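Local coordinates for GNA33 (Neisseria gonorrhoeae FA 1090, PDB 2G5D), which probably cleaves the beta-1,4 linkage between N-acetylmuramic acid and N-acetylglucosamine in peptidoglycan as a lytic transglycosylase, forming a 1,6-anhydro bond, at residues Y141-P153 / T196-Y210. Residues are numbered along the deposited sequence; the frame is centred on the assembly and turned at random.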
loop_
_atom_site.group_PDB
_atom_site.type_symbol
_atom_site.label_atom_id
_atom_site.label_comp_id
_atom_site.label_asym_id
_atom_site.label_seq_id
_atom_site.Cartn_x
_atom_site.Cartn_y
_atom_site.Cartn_z
ATOM N N TYR A 141 8.190 12.355 12.189
ATOM C CA TYR A 141 7.095 12.947 12.940
ATOM C C TYR A 141 5.814 12.123 12.875
ATOM O O TYR A 141 5.464 11.571 11.828
ATOM C CB TYR A 141 6.773 14.349 12.418
ATOM C CG TYR A 141 7.886 15.353 12.506
ATOM C CD1 TYR A 141 8.639 15.664 11.383
ATOM C CD2 TYR A 141 8.146 16.046 13.698
ATOM C CE1 TYR A 141 9.654 16.604 11.437
ATOM C CE2 TYR A 141 9.155 17.005 13.767
ATOM C CZ TYR A 141 9.904 17.279 12.635
ATOM O OH TYR A 141 10.911 18.203 12.677
ATOM N N GLY A 142 5.117 12.064 14.005
ATOM C CA GLY A 142 3.741 11.606 14.042
ATOM C C GLY A 142 2.812 12.766 13.761
ATOM O O GLY A 142 3.265 13.851 13.389
ATOM N N ILE A 143 1.510 12.541 13.923
ATOM C CA ILE A 143 0.514 13.599 13.729
ATOM C C ILE A 143 0.778 14.813 14.649
ATOM O O ILE A 143 0.775 14.681 15.878
ATOM C CB ILE A 143 -0.937 13.066 13.886
ATOM C CG1 ILE A 143 -1.252 12.056 12.776
ATOM C CG2 ILE A 143 -1.948 14.220 13.869
ATOM C CD1 ILE A 143 -2.377 11.088 13.110
ATOM N N PRO A 144 1.022 15.992 14.047
ATOM C CA PRO A 144 1.303 17.226 14.790
ATOM C C PRO A 144 0.207 17.624 15.784
ATOM O O PRO A 144 -0.945 17.207 15.646
ATOM C CB PRO A 144 1.428 18.276 13.687
ATOM C CG PRO A 144 1.787 17.514 12.482
ATOM C CD PRO A 144 1.064 16.216 12.594
ATOM N N ASP A 145 0.581 18.425 16.778
ATOM C CA ASP A 145 -0.339 18.905 17.811
ATOM C C ASP A 145 -1.456 19.810 17.278
ATOM O O ASP A 145 -2.496 19.954 17.915
ATOM C CB ASP A 145 0.442 19.667 18.879
ATOM C CG ASP A 145 1.490 18.818 19.565
ATOM O OD1 ASP A 145 1.529 17.585 19.322
ATOM O OD2 ASP A 145 2.272 19.393 20.359
ATOM N N ASP A 146 -1.233 20.428 16.121
ATOM C CA ASP A 146 -2.184 21.387 15.554
ATOM C C ASP A 146 -2.728 20.931 14.197
ATOM O O ASP A 146 -3.311 21.713 13.449
ATOM C CB ASP A 146 -1.521 22.763 15.412
ATOM C CG ASP A 146 -0.375 22.766 14.402
ATOM O OD1 ASP A 146 0.321 21.732 14.260
ATOM O OD2 ASP A 146 -0.169 23.810 13.748
ATOM N N PHE A 147 -2.520 19.662 13.881
ATOM C CA PHE A 147 -2.946 19.097 12.611
ATOM C C PHE A 147 -4.401 18.671 12.746
ATOM O O PHE A 147 -4.714 17.790 13.537
ATOM C CB PHE A 147 -2.046 17.911 12.276
ATOM C CG PHE A 147 -2.363 17.235 10.975
ATOM C CD1 PHE A 147 -1.741 17.637 9.803
ATOM C CD2 PHE A 147 -3.248 16.162 10.928
ATOM C CE1 PHE A 147 -2.011 16.995 8.599
ATOM C CE2 PHE A 147 -3.529 15.526 9.728
ATOM C CZ PHE A 147 -2.899 15.950 8.558
ATOM N N ILE A 148 -5.288 19.325 11.999
ATOM C CA ILE A 148 -6.734 19.086 12.105
ATOM C C ILE A 148 -7.324 18.606 10.771
ATOM O O ILE A 148 -7.280 19.319 9.761
ATOM C CB ILE A 148 -7.510 20.335 12.684
ATOM C CG1 ILE A 148 -7.416 20.386 14.211
ATOM C CG2 ILE A 148 -8.999 20.315 12.313
ATOM C CD1 ILE A 148 -6.337 21.275 14.739
ATOM N N SER A 149 -7.869 17.390 10.783
ATOM C CA SER A 149 -8.527 16.828 9.609
ATOM C C SER A 149 -10.025 17.122 9.621
ATOM O O SER A 149 -10.710 16.881 10.617
ATOM C CB SER A 149 -8.275 15.319 9.514
ATOM O OG SER A 149 -8.877 14.769 8.352
ATOM N N VAL A 150 -10.522 17.655 8.508
ATOM C CA VAL A 150 -11.956 17.918 8.329
ATOM C C VAL A 150 -12.489 17.197 7.079
ATOM O O VAL A 150 -11.911 17.342 5.998
ATOM C CB VAL A 150 -12.264 19.447 8.226
ATOM C CG1 VAL A 150 -13.770 19.695 8.214
ATOM C CG2 VAL A 150 -11.614 20.221 9.369
ATOM N N PRO A 151 -13.574 16.404 7.228
ATOM C CA PRO A 151 -14.260 15.766 6.092
ATOM C C PRO A 151 -14.890 16.746 5.085
ATOM O O PRO A 151 -15.400 17.799 5.468
ATOM C CB PRO A 151 -15.350 14.913 6.766
ATOM C CG PRO A 151 -14.902 14.747 8.174
ATOM C CD PRO A 151 -14.181 16.016 8.514
ATOM N N LEU A 152 -14.874 16.359 3.812
ATOM C CA LEU A 152 -15.322 17.189 2.693
ATOM C C LEU A 152 -16.637 16.629 2.109
ATOM O O LEU A 152 -16.739 15.424 1.866
ATOM C CB LEU A 152 -14.201 17.223 1.636
ATOM C CG LEU A 152 -13.980 18.289 0.550
ATOM C CD1 LEU A 152 -14.954 18.113 -0.619
ATOM C CD2 LEU A 152 -14.009 19.717 1.099
ATOM N N PRO A 153 -17.656 17.500 1.896
ATOM C CA PRO A 153 -18.979 17.057 1.434
ATOM C C PRO A 153 -18.951 16.357 0.075
ATOM O O PRO A 153 -18.096 16.660 -0.756
ATOM C CB PRO A 153 -19.775 18.368 1.332
ATOM C CG PRO A 153 -18.743 19.442 1.221
ATOM C CD PRO A 153 -17.615 18.964 2.082
ATOM N N THR A 196 -10.978 13.454 -0.092
ATOM C CA THR A 196 -11.904 12.937 0.916
ATOM C C THR A 196 -12.039 13.891 2.110
ATOM O O THR A 196 -13.117 14.010 2.704
ATOM C CB THR A 196 -11.506 11.503 1.381
ATOM O OG1 THR A 196 -12.545 10.946 2.191
ATOM C CG2 THR A 196 -10.196 11.506 2.176
ATOM N N ALA A 197 -10.943 14.578 2.432
ATOM C CA ALA A 197 -10.857 15.468 3.585
ATOM C C ALA A 197 -9.796 16.535 3.356
ATOM O O ALA A 197 -8.858 16.331 2.579
ATOM C CB ALA A 197 -10.519 14.671 4.842
ATOM N N ILE A 198 -9.951 17.674 4.031
ATOM C CA ILE A 198 -8.938 18.731 4.023
ATOM C C ILE A 198 -8.133 18.715 5.320
ATOM O O ILE A 198 -8.673 18.451 6.399
ATOM C CB ILE A 198 -9.524 20.152 3.762
ATOM C CG1 ILE A 198 -10.589 20.520 4.807
ATOM C CG2 ILE A 198 -10.062 20.257 2.333
ATOM C CD1 ILE A 198 -10.717 22.009 5.069
ATOM N N LYS A 199 -6.838 18.991 5.198
ATOM C CA LYS A 199 -5.942 19.027 6.352
ATOM C C LYS A 199 -5.392 20.444 6.575
ATOM O O LYS A 199 -4.860 21.066 5.648
ATOM C CB LYS A 199 -4.789 18.020 6.186
ATOM C CG LYS A 199 -5.167 16.700 5.517
ATOM C CD LYS A 199 -5.953 15.779 6.435
ATOM C CE LYS A 199 -6.415 14.540 5.691
ATOM N NZ LYS A 199 -6.871 13.460 6.606
ATOM N N GLY A 200 -5.520 20.943 7.801
ATOM C CA GLY A 200 -5.064 22.292 8.123
ATOM C C GLY A 200 -4.853 22.569 9.599
ATOM O O GLY A 200 -4.791 21.646 10.417
ATOM N N ARG A 201 -4.732 23.854 9.925
ATOM C CA ARG A 201 -4.493 24.319 11.293
ATOM C C ARG A 201 -5.111 25.700 11.503
ATOM O O ARG A 201 -5.171 26.503 10.569
ATOM C CB ARG A 201 -2.990 24.372 11.594
ATOM C CG ARG A 201 -2.175 25.162 10.572
ATOM C CD ARG A 201 -0.745 25.392 11.012
ATOM N NE ARG A 201 -0.169 26.522 10.289
ATOM C CZ ARG A 201 -0.083 27.760 10.765
ATOM N NH1 ARG A 201 -0.511 28.046 11.987
ATOM N NH2 ARG A 201 0.440 28.718 10.016
ATOM N N PHE A 202 -5.559 25.966 12.730
ATOM C CA PHE A 202 -6.098 27.278 13.102
ATOM C C PHE A 202 -4.963 28.291 13.248
ATOM O O PHE A 202 -3.912 27.985 13.818
ATOM C CB PHE A 202 -6.893 27.209 14.412
ATOM C CG PHE A 202 -7.988 26.168 14.422
ATOM C CD1 PHE A 202 -7.931 25.090 15.305
ATOM C CD2 PHE A 202 -9.080 26.268 13.561
ATOM C CE1 PHE A 202 -8.947 24.121 15.329
ATOM C CE2 PHE A 202 -10.096 25.313 13.578
ATOM C CZ PHE A 202 -10.026 24.233 14.460
ATOM N N GLU A 203 -5.182 29.493 12.723
ATOM C CA GLU A 203 -4.211 30.587 12.801
ATOM C C GLU A 203 -4.958 31.894 12.589
ATOM O O GLU A 203 -5.437 32.170 11.483
ATOM C CB GLU A 203 -3.097 30.409 11.756
ATOM C CG GLU A 203 -2.095 31.566 11.655
ATOM C CD GLU A 203 -1.033 31.550 12.747
ATOM O OE1 GLU A 203 -0.565 30.455 13.137
ATOM O OE2 GLU A 203 -0.646 32.646 13.202
ATOM N N GLY A 204 -5.054 32.689 13.655
ATOM C CA GLY A 204 -5.868 33.901 13.658
ATOM C C GLY A 204 -7.322 33.497 13.784
ATOM O O GLY A 204 -7.697 32.805 14.732
ATOM N N SER A 205 -8.140 33.931 12.829
ATOM C CA SER A 205 -9.499 33.412 12.686
ATOM C C SER A 205 -9.612 32.699 11.339
ATOM O O SER A 205 -10.631 32.785 10.650
ATOM C CB SER A 205 -10.544 34.528 12.824
ATOM O OG SER A 205 -10.646 35.293 11.635
ATOM N N ARG A 206 -8.548 31.990 10.974
ATOM C CA ARG A 206 -8.493 31.272 9.707
ATOM C C ARG A 206 -8.176 29.791 9.882
ATOM O O ARG A 206 -7.602 29.381 10.895
ATOM C CB ARG A 206 -7.451 31.901 8.782
ATOM C CG ARG A 206 -7.786 33.297 8.264
ATOM C CD ARG A 206 -6.744 33.698 7.237
ATOM N NE ARG A 206 -7.135 34.863 6.451
ATOM C CZ ARG A 206 -6.694 35.113 5.221
ATOM N NH1 ARG A 206 -5.863 34.264 4.623
ATOM N NH2 ARG A 206 -7.097 36.208 4.583
ATOM N N PHE A 207 -8.566 29.004 8.882
ATOM C CA PHE A 207 -8.150 27.612 8.739
ATOM C C PHE A 207 -7.357 27.528 7.435
ATOM O O PHE A 207 -7.914 27.684 6.344
ATOM C CB PHE A 207 -9.375 26.693 8.705
ATOM C CG PHE A 207 -9.069 25.249 9.012
ATOM C CD1 PHE A 207 -8.943 24.313 7.982
ATOM C CD2 PHE A 207 -8.920 24.821 10.329
ATOM C CE1 PHE A 207 -8.669 22.980 8.256
ATOM C CE2 PHE A 207 -8.644 23.485 10.615
ATOM C CZ PHE A 207 -8.517 22.565 9.573
ATOM N N LEU A 208 -6.049 27.322 7.566
ATOM C CA LEU A 208 -5.119 27.364 6.438
ATOM C C LEU A 208 -4.584 25.970 6.134
ATOM O O LEU A 208 -4.453 25.158 7.055
ATOM C CB LEU A 208 -3.928 28.268 6.770
ATOM C CG LEU A 208 -4.144 29.561 7.558
ATOM C CD1 LEU A 208 -2.844 29.970 8.224
ATOM C CD2 LEU A 208 -4.679 30.662 6.653
ATOM N N PRO A 209 -4.256 25.691 4.850
ATOM C CA PRO A 209 -3.586 24.435 4.487
ATOM C C PRO A 209 -2.435 24.127 5.444
ATOM O O PRO A 209 -1.759 25.052 5.900
ATOM C CB PRO A 209 -3.049 24.725 3.082
ATOM C CG PRO A 209 -4.033 25.677 2.513
ATOM C CD PRO A 209 -4.518 26.530 3.662
ATOM N N TYR A 210 -2.239 22.850 5.777
ATOM C CA TYR A 210 -1.144 22.471 6.652
ATOM C C TYR A 210 0.203 22.645 5.942
ATOM O O TYR A 210 0.254 22.826 4.716
ATOM C CB TYR A 210 -1.302 21.046 7.233
ATOM C CG TYR A 210 -0.581 20.922 8.555
ATOM C CD1 TYR A 210 0.656 20.273 8.650
ATOM C CD2 TYR A 210 -1.097 21.532 9.701
ATOM C CE1 TYR A 210 1.340 20.211 9.867
ATOM C CE2 TYR A 210 -0.433 21.474 10.906
ATOM C CZ TYR A 210 0.787 20.811 10.986
ATOM O OH TYR A 210 1.442 20.776 12.192
#
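Ile148 and Val150 exchange paired backbone hydrogen bonds with Gly200 and Ile198, an antiparallel ladder that adds strand 148-151 to the β-hairpin 197-209, within the MltA-specific insert region. The bond from Val150 N to Ile198 O is nearly straight, at 176°. Past the strand end, Leu152 N still reaches Thr196 O at 3.1 Å. Gly200 CA lies 3.1 Å from Leu208 O, the hairpin's other arm passing close against it.

The two faces of the ladder differ in character. On one, Ile148 and Val150 pack against Phe207: Ile148 CG2 lies 3.6 Å from Phe207 CZ, and Val150 CG2 also approaches that atom. Ile148 CD1 extends to Phe202 CE1, while Ile165 of strand 163-165 touches Val150, Phe202 and Phe207. On the other face, Lys199 bends at its second torsion (chi2 -75°) and runs past the Phe147 ring, its CB 3.7 Å from Phe147 CZ. The aliphatic part of the chain lies against the ring, while the ammonium donates to Ser149 OG and forms a salt bridge with Asp262.

Just before the strand, the type I turn Pro144-Phe147 brings three residues onto Tyr210. Phe147, with CG anti to its N (chi1 -179°), presents its edge in a T-shaped stack, CD1 centred over the tyrosine face. Pro144 packs near the phenol end. Asp146 divides its carboxylate: OD2 pairs with Lys224, whereas OD1 accepts a hydrogen bond from the phenol on its syn side, somewhat out of the carboxylate plane, Tyr210 OH to Asp146 OD1 measuring only 2.5 Å.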